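Local coordinates for L0028 (Mitochondria associated protein) (Escherichia coli, PDB 3GCG), which binds the host GTPase Cdc42 and probably activates it as a bacterial mimic of a guanine-nucleotide exchange factor, at residues Trp43-Glu47 with Gln97-Gly101; Phe16-His20 with Tyr109-Lys113. All blocks are in the same frame, centred on the assembly; numbering follows the deposited sequence.

Contact 1 of 2, residues Trp43-Glu47 with Gln97-Gly101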
loop_
_atom_site.group_PDB
_atom_site.type_symbol
_atom_site.label_atom_id
_atom_site.label_comp_id
_atom_site.label_asym_id
_atom_site.label_seq_id
_atom_site.Cartn_x
_atom_site.Cartn_y
_atom_site.Cartn_z
ATOM N N TRP B 43 18.098 -2.519 0.153
ATOM C CA TRP B 43 17.039 -1.547 -0.059
ATOM C C TRP B 43 17.024 -1.101 -1.523
ATOM O O TRP B 43 15.963 -1.034 -2.149
ATOM C CB TRP B 43 17.232 -0.311 0.828
ATOM C CG TRP B 43 16.284 0.785 0.452
ATOM C CD1 TRP B 43 14.963 0.882 0.798
ATOM C CD2 TRP B 43 16.541 1.868 -0.449
ATOM N NE1 TRP B 43 14.385 1.954 0.167
ATOM C CE2 TRP B 43 15.331 2.583 -0.599
ATOM C CE3 TRP B 43 17.680 2.316 -1.134
ATOM C CZ2 TRP B 43 15.222 3.708 -1.422
ATOM C CZ3 TRP B 43 17.571 3.432 -1.950
ATOM C CH2 TRP B 43 16.350 4.121 -2.079
ATOM N N PHE B 44 18.202 -0.793 -2.060
ATOM C CA PHE B 44 18.314 -0.337 -3.450
ATOM C C PHE B 44 17.734 -1.360 -4.426
ATOM O O PHE B 44 16.961 -1.009 -5.317
ATOM C CB PHE B 44 19.780 -0.068 -3.813
ATOM C CG PHE B 44 19.969 0.548 -5.174
ATOM C CD1 PHE B 44 19.789 1.917 -5.366
ATOM C CD2 PHE B 44 20.303 -0.247 -6.275
ATOM C CE1 PHE B 44 19.937 2.492 -6.643
ATOM C CE2 PHE B 44 20.454 0.314 -7.558
ATOM C CZ PHE B 44 20.271 1.684 -7.743
ATOM N N GLN B 45 18.116 -2.622 -4.251
ATOM C CA GLN B 45 17.635 -3.702 -5.107
ATOM C C GLN B 45 16.111 -3.823 -5.068
ATOM O O GLN B 45 15.452 -3.873 -6.110
ATOM C CB GLN B 45 18.264 -5.038 -4.678
ATOM C CG GLN B 45 19.722 -5.222 -5.096
ATOM C CD GLN B 45 20.295 -6.583 -4.696
ATOM O OE1 GLN B 45 19.752 -7.637 -5.049
ATOM N NE2 GLN B 45 21.403 -6.562 -3.961
ATOM N N GLN B 46 15.559 -3.865 -3.859
ATOM C CA GLN B 46 14.120 -3.996 -3.680
ATOM C C GLN B 46 13.327 -2.822 -4.248
ATOM O O GLN B 46 12.333 -3.015 -4.942
ATOM C CB GLN B 46 13.796 -4.154 -2.198
ATOM C CG GLN B 46 14.584 -5.252 -1.528
ATOM C CD GLN B 46 13.978 -5.675 -0.208
ATOM O OE1 GLN B 46 13.246 -4.909 0.429
ATOM N NE2 GLN B 46 14.287 -6.894 0.219
ATOM N N GLU B 47 13.770 -1.607 -3.943
ATOM C CA GLU B 47 13.090 -0.416 -4.426
ATOM C C GLU B 47 13.131 -0.342 -5.948
ATOM O O GLU B 47 12.127 -0.033 -6.584
ATOM C CB GLU B 47 13.720 0.844 -3.825
ATOM C CG GLU B 47 13.124 2.129 -4.364
ATOM C CD GLU B 47 11.665 2.298 -3.976
ATOM O OE1 GLU B 47 10.973 3.082 -4.652
ATOM O OE2 GLU B 47 11.219 1.660 -2.992
ATOM N N GLN B 97 3.852 0.050 -4.714
ATOM C CA GLN B 97 4.120 1.074 -3.703
ATOM C C GLN B 97 5.620 1.229 -3.478
ATOM O O GLN B 97 6.294 0.322 -2.988
ATOM C CB GLN B 97 3.446 0.719 -2.370
ATOM C CG GLN B 97 1.915 0.570 -2.415
ATOM C CD GLN B 97 1.203 1.883 -2.670
ATOM O OE1 GLN B 97 1.517 2.896 -2.051
ATOM N NE2 GLN B 97 0.226 1.869 -3.570
ATOM N N SER B 98 6.123 2.398 -3.840
ATOM C CA SER B 98 7.535 2.741 -3.723
ATOM C C SER B 98 7.834 3.256 -2.316
ATOM O O SER B 98 7.097 4.075 -1.790
ATOM C CB SER B 98 7.864 3.820 -4.764
ATOM O OG SER B 98 9.057 4.516 -4.455
ATOM N N SER B 99 8.913 2.789 -1.706
ATOM C CA SER B 99 9.227 3.265 -0.367
ATOM C C SER B 99 9.744 4.697 -0.442
ATOM O O SER B 99 9.829 5.380 0.571
ATOM C CB SER B 99 10.256 2.356 0.313
ATOM O OG SER B 99 11.541 2.487 -0.266
ATOM N N ILE B 100 10.086 5.152 -1.646
ATOM C CA ILE B 100 10.569 6.520 -1.824
ATOM C C ILE B 100 9.393 7.473 -1.647
ATOM O O ILE B 100 9.503 8.494 -0.975
ATOM C CB ILE B 100 11.165 6.755 -3.241
ATOM C CG1 ILE B 100 12.447 5.944 -3.429
ATOM C CG2 ILE B 100 11.474 8.231 -3.437
ATOM C CD1 ILE B 100 12.985 6.008 -4.840
ATOM N N GLY B 101 8.268 7.138 -2.270
ATOM C CA GLY B 101 7.089 7.976 -2.159
ATOM C C GLY B 101 6.565 7.961 -0.738
ATOM O O GLY B 101 6.085 8.968 -0.227
#
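Two distant parts of the all-helical fold of this bacterial GEF mimic join here: Glu47 of helix 41-67 reaches the N-capped start of helix 99-105. Ser98 is the N-cap residue, its OG accepting a capping hydrogen bond from Ile100 N (3.1 Å), and the Glu47 carboxylate spreads over the same helix end. Glu47 OE1 takes a very short hydrogen bond from Ser98 OG (2.4 Å), while Glu47 OE2 accepts from both Ser99 N and Ser99 OG, each at 2.9 Å. An acidic group thus sits where the first turn presents a backbone NH with no earlier turn to accept it. One turn before Glu47, Trp43 NE1 donates a hydrogen bond to Ser99 OG (2.9 Å, 158° at the hydrogen), so that Ser99 OG receives one hydrogen bond and donates another. Apolar contact is lighter: Ile100 CG1 lies near the plane of the indole, 4.1 Å from Trp43 CZ2. Leu27 of helix 20-32 touches both Trp43 and Ile100, and Ile100 also packs on Ile142 of helix 124-146. The Cdc42 chain packs on Trp43 and Ser99 and hydrogen-bonds to the neighbouring Gln46 and Gln97, so the junction forms part of the Cdc42 interface. The Ile100 side chain also meets the carboxylate, Ile100 CG1 lying 3.4 Å from Glu47 OE1.

Contact 2 of 2, residues Phe16-His20 with Tyr109-Lys113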
loop_
_atom_site.group_PDB
_atom_site.type_symbol
_atom_site.label_atom_id
_atom_site.label_comp_id
_atom_site.label_asym_id
_atom_site.label_seq_id
_atom_site.Cartn_x
_atom_site.Cartn_y
_atom_site.Cartn_z
ATOM N N PHE B 16 7.871 24.938 -7.913
ATOM C CA PHE B 16 8.683 24.945 -6.655
ATOM C C PHE B 16 10.021 24.252 -6.897
ATOM O O PHE B 16 10.185 23.533 -7.887
ATOM C CB PHE B 16 7.924 24.236 -5.522
ATOM C CG PHE B 16 7.783 22.750 -5.719
ATOM C CD1 PHE B 16 8.770 21.877 -5.263
ATOM C CD2 PHE B 16 6.696 22.227 -6.410
ATOM C CE1 PHE B 16 8.675 20.507 -5.498
ATOM C CE2 PHE B 16 6.593 20.858 -6.652
ATOM C CZ PHE B 16 7.585 19.999 -6.196
ATOM N N VAL B 17 10.970 24.470 -5.993
ATOM C CA VAL B 17 12.293 23.865 -6.115
ATOM C C VAL B 17 12.659 23.106 -4.850
ATOM O O VAL B 17 12.360 23.543 -3.740
ATOM C CB VAL B 17 13.388 24.931 -6.385
ATOM C CG1 VAL B 17 14.756 24.273 -6.455
ATOM C CG2 VAL B 17 13.090 25.656 -7.684
ATOM N N ILE B 18 13.314 21.966 -5.021
ATOM C CA ILE B 18 13.714 21.169 -3.884
ATOM C C ILE B 18 15.053 20.524 -4.206
ATOM O O ILE B 18 15.337 20.230 -5.362
ATOM C CB ILE B 18 12.635 20.100 -3.574
ATOM C CG1 ILE B 18 12.820 19.571 -2.150
ATOM C CG2 ILE B 18 12.695 18.980 -4.595
ATOM C CD1 ILE B 18 11.656 18.742 -1.654
ATOM N N ASN B 19 15.883 20.331 -3.186
ATOM C CA ASN B 19 17.202 19.726 -3.363
ATOM C C ASN B 19 17.094 18.202 -3.288
ATOM O O ASN B 19 17.217 17.613 -2.210
ATOM C CB ASN B 19 18.152 20.231 -2.272
ATOM C CG ASN B 19 19.571 19.743 -2.460
ATOM O OD1 ASN B 19 19.791 18.639 -2.942
ATOM N ND2 ASN B 19 20.547 20.561 -2.062
ATOM N N HIS B 20 16.868 17.572 -4.436
ATOM C CA HIS B 20 16.736 16.116 -4.519
ATOM C C HIS B 20 17.913 15.398 -3.871
ATOM O O HIS B 20 17.763 14.301 -3.322
ATOM C CB HIS B 20 16.606 15.711 -5.983
ATOM C CG HIS B 20 15.483 16.400 -6.686
ATOM N ND1 HIS B 20 14.171 15.994 -6.565
ATOM C CD2 HIS B 20 15.462 17.518 -7.450
ATOM C CE1 HIS B 20 13.391 16.834 -7.221
ATOM N NE2 HIS B 20 14.148 17.768 -7.766
ATOM N N TYR B 109 11.379 18.208 5.479
ATOM C CA TYR B 109 11.810 19.069 4.385
ATOM C C TYR B 109 10.807 19.045 3.233
ATOM O O TYR B 109 10.395 20.091 2.727
ATOM C CB TYR B 109 13.200 18.627 3.906
ATOM C CG TYR B 109 13.735 19.387 2.710
ATOM C CD1 TYR B 109 13.726 20.781 2.677
ATOM C CD2 TYR B 109 14.285 18.706 1.621
ATOM C CE1 TYR B 109 14.253 21.485 1.584
ATOM C CE2 TYR B 109 14.816 19.393 0.526
ATOM C CZ TYR B 109 14.794 20.781 0.516
ATOM O OH TYR B 109 15.302 21.454 -0.565
ATOM N N PHE B 110 10.416 17.844 2.823
ATOM C CA PHE B 110 9.452 17.681 1.744
ATOM C C PHE B 110 8.098 18.317 2.059
ATOM O O PHE B 110 7.514 19.005 1.224
ATOM C CB PHE B 110 9.220 16.204 1.451
ATOM C CG PHE B 110 8.142 15.966 0.431
ATOM C CD1 PHE B 110 8.400 16.155 -0.926
ATOM C CD2 PHE B 110 6.856 15.590 0.830
ATOM C CE1 PHE B 110 7.392 15.975 -1.869
ATOM C CE2 PHE B 110 5.848 15.406 -0.102
ATOM C CZ PHE B 110 6.112 15.599 -1.456
ATOM N N ASN B 111 7.589 18.077 3.262
ATOM C CA ASN B 111 6.289 18.629 3.633
ATOM C C ASN B 111 6.287 20.141 3.806
ATOM O O ASN B 111 5.249 20.790 3.640
ATOM C CB ASN B 111 5.759 17.921 4.882
ATOM C CG ASN B 111 5.089 16.594 4.542
ATOM O OD1 ASN B 111 4.046 16.566 3.892
ATOM N ND2 ASN B 111 5.695 15.494 4.966
ATOM N N GLN B 112 7.452 20.704 4.128
ATOM C CA GLN B 112 7.586 22.149 4.268
ATOM C C GLN B 112 7.329 22.711 2.866
ATOM O O GLN B 112 6.690 23.754 2.705
ATOM C CB GLN B 112 8.999 22.495 4.764
ATOM C CG GLN B 112 9.360 23.985 4.813
ATOM C CD GLN B 112 8.319 24.855 5.510
ATOM O OE1 GLN B 112 7.586 24.399 6.384
ATOM N NE2 GLN B 112 8.266 26.124 5.130
ATOM N N LYS B 113 7.807 21.992 1.852
ATOM C CA LYS B 113 7.609 22.396 0.460
ATOM C C LYS B 113 6.141 22.205 0.065
ATOM O O LYS B 113 5.597 22.969 -0.735
ATOM C CB LYS B 113 8.505 21.569 -0.472
ATOM C CG LYS B 113 9.998 21.834 -0.319
ATOM C CD LYS B 113 10.387 23.218 -0.813
ATOM C CE LYS B 113 11.873 23.460 -0.630
ATOM N NZ LYS B 113 12.284 24.794 -1.134
HETATM O O HOH W 1 10.878 26.070 -3.607
#
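Ile18, extended with chi1 and chi2 both t, lays its side chain against helix 108-118: CG1 comes within 3.3 Å of Tyr109 CE2, and CD1 reaches Lys113 CG at 3.8 Å and Phe110 CD1 at 4.2 Å. Tyr109, also t at chi1, swings its ring toward the segment 16-20, where its OH accepts a hydrogen bond from Asn19 N (2.9 Å, 168° at the hydrogen). Lys113 folds first and straightens afterwards, m, m, t, t, which carries NZ alongside the segment to donate to Val17 O (2.9 Å); water 1 links the same NZ (3.1 Å) to Val17 N (2.9 Å). Two side-chain ends thus hold the irregular backbone on either side of Ile18. Asn19 turns its amide away to N-cap helix 20-32, OD1 accepting from Lys22 N. The segment 16-20 leads into helix 20-32 and lies against helix 108-118; Leu23 of the former touches Ile18 and Tyr109, and Phe110 rests on Ile135 of helix 124-146.

In the fold
Contact 1 is fully buried and borders Cdc42; contact 2 is only partly buried and touches no other protein chain of the assembly. The centre of contact 1 lies about 8 Å, and that of contact 2 about 17 Å, from the centre of the chain. The two centres are about 20 Å apart, yet they use consecutive helices, 99-105 and 108-118, and helix 20-32 packs beside both, as does helix 124-146. The chemistry follows the place: inside, a carboxylate and an indole meet the serines at a helix start; nearer the surface, a lysine donates to, and a tyrosine accepts from, the backbone of the chain's first modelled residues, with a water joining in and an isoleucine supplying the apolar centre.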